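Local coordinates for fucolectin-related protein (Streptococcus pneumoniae, PDB 2WMF), which acts as a family 98 glycoside hydrolase, whose catalytic module probably cleaves host blood-group carbohydrate antigens, at residues 263-273 with 483-494. Residues are numbered along the deposited sequence; the frame is centred on the assembly and turned at random.
Sequences DMRSYASEPES and NYRTDKTAMWAL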
loop_
_atom_site.group_PDB
_atom_site.type_symbol
_atom_site.label_atom_id
_atom_site.label_comp_id
_atom_site.label_asym_id
_atom_site.label_seq_id
_atom_site.Cartn_x
_atom_site.Cartn_y
_atom_site.Cartn_z
ATOM N N ASP A 263 21.927 5.158 -5.381
ATOM C CA ASP A 263 22.210 3.884 -6.027
ATOM C C ASP A 263 21.182 2.841 -5.564
ATOM O O ASP A 263 20.148 3.237 -4.983
ATOM C CB ASP A 263 23.706 3.436 -5.927
ATOM C CG ASP A 263 24.209 3.192 -4.516
ATOM O OD1 ASP A 263 23.455 2.670 -3.654
ATOM O OD2 ASP A 263 25.409 3.529 -4.270
ATOM N N MET A 264 21.397 1.557 -5.866
ATOM C CA MET A 264 20.403 0.533 -5.488
ATOM C C MET A 264 20.138 0.541 -3.988
ATOM O O MET A 264 19.050 0.163 -3.558
ATOM C CB MET A 264 20.800 -0.886 -5.937
ATOM C CG MET A 264 20.709 -1.095 -7.422
ATOM S SD MET A 264 21.006 -2.789 -7.928
ATOM C CE MET A 264 22.805 -2.791 -7.771
ATOM N N ARG A 265 21.103 0.987 -3.184
ATOM C CA ARG A 265 20.870 1.048 -1.749
ATOM C C ARG A 265 19.656 1.957 -1.402
ATOM O O ARG A 265 19.037 1.818 -0.340
ATOM C CB ARG A 265 22.148 1.471 -1.054
ATOM C CG ARG A 265 23.200 0.421 -1.116
ATOM C CD ARG A 265 24.500 0.853 -0.488
ATOM N NE ARG A 265 25.200 1.807 -1.343
ATOM C CZ ARG A 265 26.488 2.147 -1.195
ATOM N NH1 ARG A 265 27.184 1.682 -0.179
ATOM N NH2 ARG A 265 27.055 2.979 -2.059
ATOM N N SER A 266 19.338 2.895 -2.286
ATOM C CA SER A 266 18.164 3.752 -2.120
ATOM C C SER A 266 16.869 2.956 -2.026
ATOM O O SER A 266 15.957 3.320 -1.262
ATOM C CB SER A 266 18.101 4.825 -3.229
ATOM O OG SER A 266 19.280 5.640 -3.265
ATOM N N TYR A 267 16.748 1.855 -2.772
ATOM C CA TYR A 267 15.488 1.101 -2.667
ATOM C C TYR A 267 15.385 0.303 -1.366
ATOM O O TYR A 267 14.320 -0.256 -1.043
ATOM C CB TYR A 267 15.209 0.233 -3.894
ATOM C CG TYR A 267 16.106 -0.950 -4.192
ATOM C CD1 TYR A 267 16.376 -1.938 -3.242
ATOM C CD2 TYR A 267 16.570 -1.172 -5.514
ATOM C CE1 TYR A 267 17.167 -3.062 -3.572
ATOM C CE2 TYR A 267 17.343 -2.302 -5.848
ATOM C CZ TYR A 267 17.650 -3.240 -4.890
ATOM O OH TYR A 267 18.370 -4.373 -5.252
ATOM N N ALA A 268 16.496 0.260 -0.606
ATOM C CA ALA A 268 16.537 -0.372 0.708
ATOM C C ALA A 268 16.580 0.659 1.846
ATOM O O ALA A 268 16.921 0.331 2.993
ATOM C CB ALA A 268 17.745 -1.387 0.779
ATOM N N SER A 269 16.152 1.892 1.525
ATOM C CA SER A 269 16.252 2.999 2.442
ATOM C C SER A 269 14.940 3.724 2.817
ATOM O O SER A 269 14.933 4.587 3.682
ATOM C CB SER A 269 17.302 4.000 1.950
ATOM O OG SER A 269 18.597 3.396 1.892
ATOM N N GLU A 270 13.819 3.365 2.196
ATOM C CA GLU A 270 12.528 3.923 2.647
ATOM C C GLU A 270 12.249 3.354 4.057
ATOM O O GLU A 270 12.265 2.119 4.228
ATOM C CB GLU A 270 11.393 3.536 1.712
ATOM C CG GLU A 270 10.054 4.073 2.222
ATOM C CD GLU A 270 8.856 3.953 1.305
ATOM O OE1 GLU A 270 9.024 3.765 0.095
ATOM O OE2 GLU A 270 7.708 4.103 1.867
ATOM N N PRO A 271 12.014 4.218 5.054
ATOM C CA PRO A 271 11.780 3.700 6.414
ATOM C C PRO A 271 10.708 2.595 6.449
ATOM O O PRO A 271 9.661 2.681 5.788
ATOM C CB PRO A 271 11.363 4.937 7.187
ATOM C CG PRO A 271 12.068 6.029 6.493
ATOM C CD PRO A 271 12.003 5.693 5.036
ATOM N N GLU A 272 11.009 1.557 7.217
ATOM C CA GLU A 272 10.105 0.383 7.347
ATOM C C GLU A 272 8.686 0.780 7.741
ATOM O O GLU A 272 7.705 0.342 7.134
ATOM C CB GLU A 272 10.674 -0.628 8.353
ATOM C CG GLU A 272 11.961 -1.336 7.862
ATOM C CD GLU A 272 13.278 -0.670 8.147
ATOM O OE1 GLU A 272 13.331 0.582 8.394
ATOM O OE2 GLU A 272 14.294 -1.437 8.131
ATOM N N SER A 273 8.569 1.609 8.757
ATOM C CA SER A 273 7.234 2.045 9.207
ATOM C C SER A 273 6.539 2.908 8.156
ATOM O O SER A 273 5.303 2.978 8.098
ATOM C CB SER A 273 7.336 2.817 10.507
ATOM O OG SER A 273 8.239 3.879 10.327
ATOM N N ASN A 483 6.936 2.713 15.256
ATOM C CA ASN A 483 7.879 3.610 14.625
ATOM C C ASN A 483 9.108 2.905 14.046
ATOM O O ASN A 483 10.164 3.525 13.881
ATOM C CB ASN A 483 8.289 4.711 15.635
ATOM C CG ASN A 483 9.168 4.177 16.754
ATOM O OD1 ASN A 483 9.425 2.965 16.856
ATOM N ND2 ASN A 483 9.635 5.078 17.593
ATOM N N TYR A 484 8.975 1.633 13.682
ATOM C CA TYR A 484 10.159 0.806 13.359
ATOM C C TYR A 484 10.941 1.434 12.192
ATOM O O TYR A 484 10.375 1.678 11.107
ATOM C CB TYR A 484 9.757 -0.625 12.967
ATOM C CG TYR A 484 10.970 -1.576 12.900
ATOM C CD1 TYR A 484 11.712 -1.872 14.030
ATOM C CD2 TYR A 484 11.374 -2.128 11.701
ATOM C CE1 TYR A 484 12.816 -2.656 13.971
ATOM C CE2 TYR A 484 12.497 -2.962 11.632
ATOM C CZ TYR A 484 13.197 -3.251 12.782
ATOM O OH TYR A 484 14.324 -4.053 12.744
ATOM N N ARG A 485 12.215 1.760 12.420
ATOM C CA ARG A 485 13.073 2.243 11.361
ATOM C C ARG A 485 14.484 1.832 11.734
ATOM O O ARG A 485 15.010 2.324 12.725
ATOM C CB ARG A 485 12.988 3.768 11.196
ATOM C CG ARG A 485 13.845 4.283 10.021
ATOM C CD ARG A 485 13.872 5.785 9.912
ATOM N NE ARG A 485 14.746 6.364 10.928
ATOM C CZ ARG A 485 14.437 7.370 11.726
ATOM N NH1 ARG A 485 13.275 8.014 11.607
ATOM N NH2 ARG A 485 15.325 7.765 12.653
ATOM N N THR A 486 15.092 0.988 10.916
ATOM C CA THR A 486 16.491 0.586 11.147
ATOM C C THR A 486 17.422 1.707 10.653
ATOM O O THR A 486 17.079 2.426 9.706
ATOM C CB THR A 486 16.826 -0.743 10.436
ATOM O OG1 THR A 486 16.720 -0.566 8.999
ATOM C CG2 THR A 486 15.950 -1.867 10.944
ATOM N N ASP A 487 18.607 1.822 11.258
ATOM C CA ASP A 487 19.636 2.740 10.790
ATOM C C ASP A 487 20.287 2.161 9.516
ATOM O O ASP A 487 20.820 1.037 9.527
ATOM C CB ASP A 487 20.682 2.915 11.897
ATOM C CG ASP A 487 21.810 3.842 11.520
ATOM O OD1 ASP A 487 21.668 4.574 10.514
ATOM O OD2 ASP A 487 22.818 3.838 12.267
ATOM N N LYS A 488 20.219 2.926 8.415
ATOM C CA LYS A 488 20.735 2.479 7.121
ATOM C C LYS A 488 22.191 2.909 6.906
ATOM O O LYS A 488 22.745 2.713 5.821
ATOM C CB LYS A 488 19.892 3.059 5.979
ATOM C CG LYS A 488 18.324 2.849 6.094
ATOM C CD LYS A 488 17.998 1.373 6.206
ATOM C CE LYS A 488 16.501 1.097 6.247
ATOM N NZ LYS A 488 15.755 1.810 7.322
ATOM N N THR A 489 22.793 3.535 7.921
ATOM C CA THR A 489 24.160 4.060 7.794
ATOM C C THR A 489 25.182 2.974 7.393
ATOM O O THR A 489 26.003 3.208 6.484
ATOM C CB THR A 489 24.618 4.761 9.140
ATOM O OG1 THR A 489 23.700 5.815 9.482
ATOM C CG2 THR A 489 26.024 5.317 8.986
ATOM N N ALA A 490 25.139 1.796 8.024
ATOM C CA ALA A 490 26.116 0.751 7.683
ATOM C C ALA A 490 26.073 0.390 6.183
ATOM O O ALA A 490 27.104 0.271 5.515
ATOM C CB ALA A 490 25.931 -0.483 8.537
ATOM N N MET A 491 24.861 0.240 5.645
ATOM C CA MET A 491 24.722 -0.155 4.268
ATOM C C MET A 491 25.322 0.940 3.356
ATOM O O MET A 491 26.035 0.651 2.360
ATOM C CB MET A 491 23.232 -0.381 3.946
ATOM C CG MET A 491 22.965 -0.730 2.490
ATOM S SD MET A 491 21.209 -1.012 2.187
ATOM C CE MET A 491 20.560 0.595 2.721
ATOM N N TRP A 492 25.060 2.201 3.710
ATOM C CA TRP A 492 25.545 3.337 2.910
ATOM C C TRP A 492 27.042 3.525 3.014
ATOM O O TRP A 492 27.604 4.188 2.146
ATOM C CB TRP A 492 24.779 4.621 3.249
ATOM C CG TRP A 492 23.434 4.652 2.577
ATOM C CD1 TRP A 492 22.203 4.439 3.143
ATOM C CD2 TRP A 492 23.209 4.819 1.172
ATOM N NE1 TRP A 492 21.225 4.500 2.169
ATOM C CE2 TRP A 492 21.823 4.730 0.953
ATOM C CE3 TRP A 492 24.053 5.055 0.081
ATOM C CZ2 TRP A 492 21.268 4.835 -0.306
ATOM C CZ3 TRP A 492 23.501 5.161 -1.166
ATOM C CH2 TRP A 492 22.101 5.092 -1.348
ATOM N N ALA A 493 27.662 2.959 4.056
ATOM C CA ALA A 493 29.122 3.055 4.277
ATOM C C ALA A 493 29.952 2.058 3.471
ATOM O O ALA A 493 31.172 2.191 3.398
ATOM C CB ALA A 493 29.460 3.000 5.817
ATOM N N LEU A 494 29.308 1.079 2.846
ATOM C CA LEU A 494 30.017 0.017 2.155
ATOM C C LEU A 494 30.723 0.550 0.922
ATOM O O LEU A 494 30.182 1.403 0.226
ATOM C CB LEU A 494 29.021 -1.065 1.678
ATOM C CG LEU A 494 28.139 -1.773 2.700
ATOM C CD1 LEU A 494 27.219 -2.800 1.957
ATOM C CD2 LEU A 494 28.996 -2.472 3.715
HETATM O O HOH W 1 30.032 2.540 -2.356
HETATM O O HOH W 2 15.154 4.453 6.400
#
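Pairing Arg265 with Trp492 at one end and Ser273 with Tyr484 at the other, segments 263-273 and 483-494 run antiparallel; a backbone hydrogen bond joins Ser273 N to Tyr484 O (3.0 Å). Arg265 shows how one side chain can combine apolar packing with polar bonding. Its CB sits over a face of the Trp492 indole, 3.6 Å from the centroid of the six-membered ring, a CH-pi contact. Bent at chi3 (-74°), the chain then brings NH1 to two backbone carbonyls, Met491 O in helix 489-493 and Leu494 O, each 3.0 Å away. NE and NH2 meanwhile grip Asp263 side-on, both carboxylate oxygens lying close to the guanidinium plane, and a water joins NH2 to Leu494 O. At the edge of the indole, NE1 donates to Ser269 OG (2.9 Å), which itself donates to Arg265 O; the Met491 thioether packs on Ala268 CB.

Glu272 carries the polar contacts at the other end. Its chain, kinked at chi2 (88°), offers OE1 to Lys488 NZ in a 2.9 Å salt bridge and to Thr486 N from the opposite face of the carboxylate plane. OE2 takes the Thr486 hydroxyl on its syn lone pair (OG1 to OE2, 2.7 Å) and is also bonded to Tyr519. Lys488 NZ has further partners in Thr486 O and a water held by Ser269 O.

Thus the chain between barrel strand 237-243 and helix 272-283 meets the segment following strand 477-482 of a C-terminal antiparallel sheet. The buried charges are paired, Asp263 with Arg265 and Glu272 with Lys488, which probably keeps both carboxylates ionised.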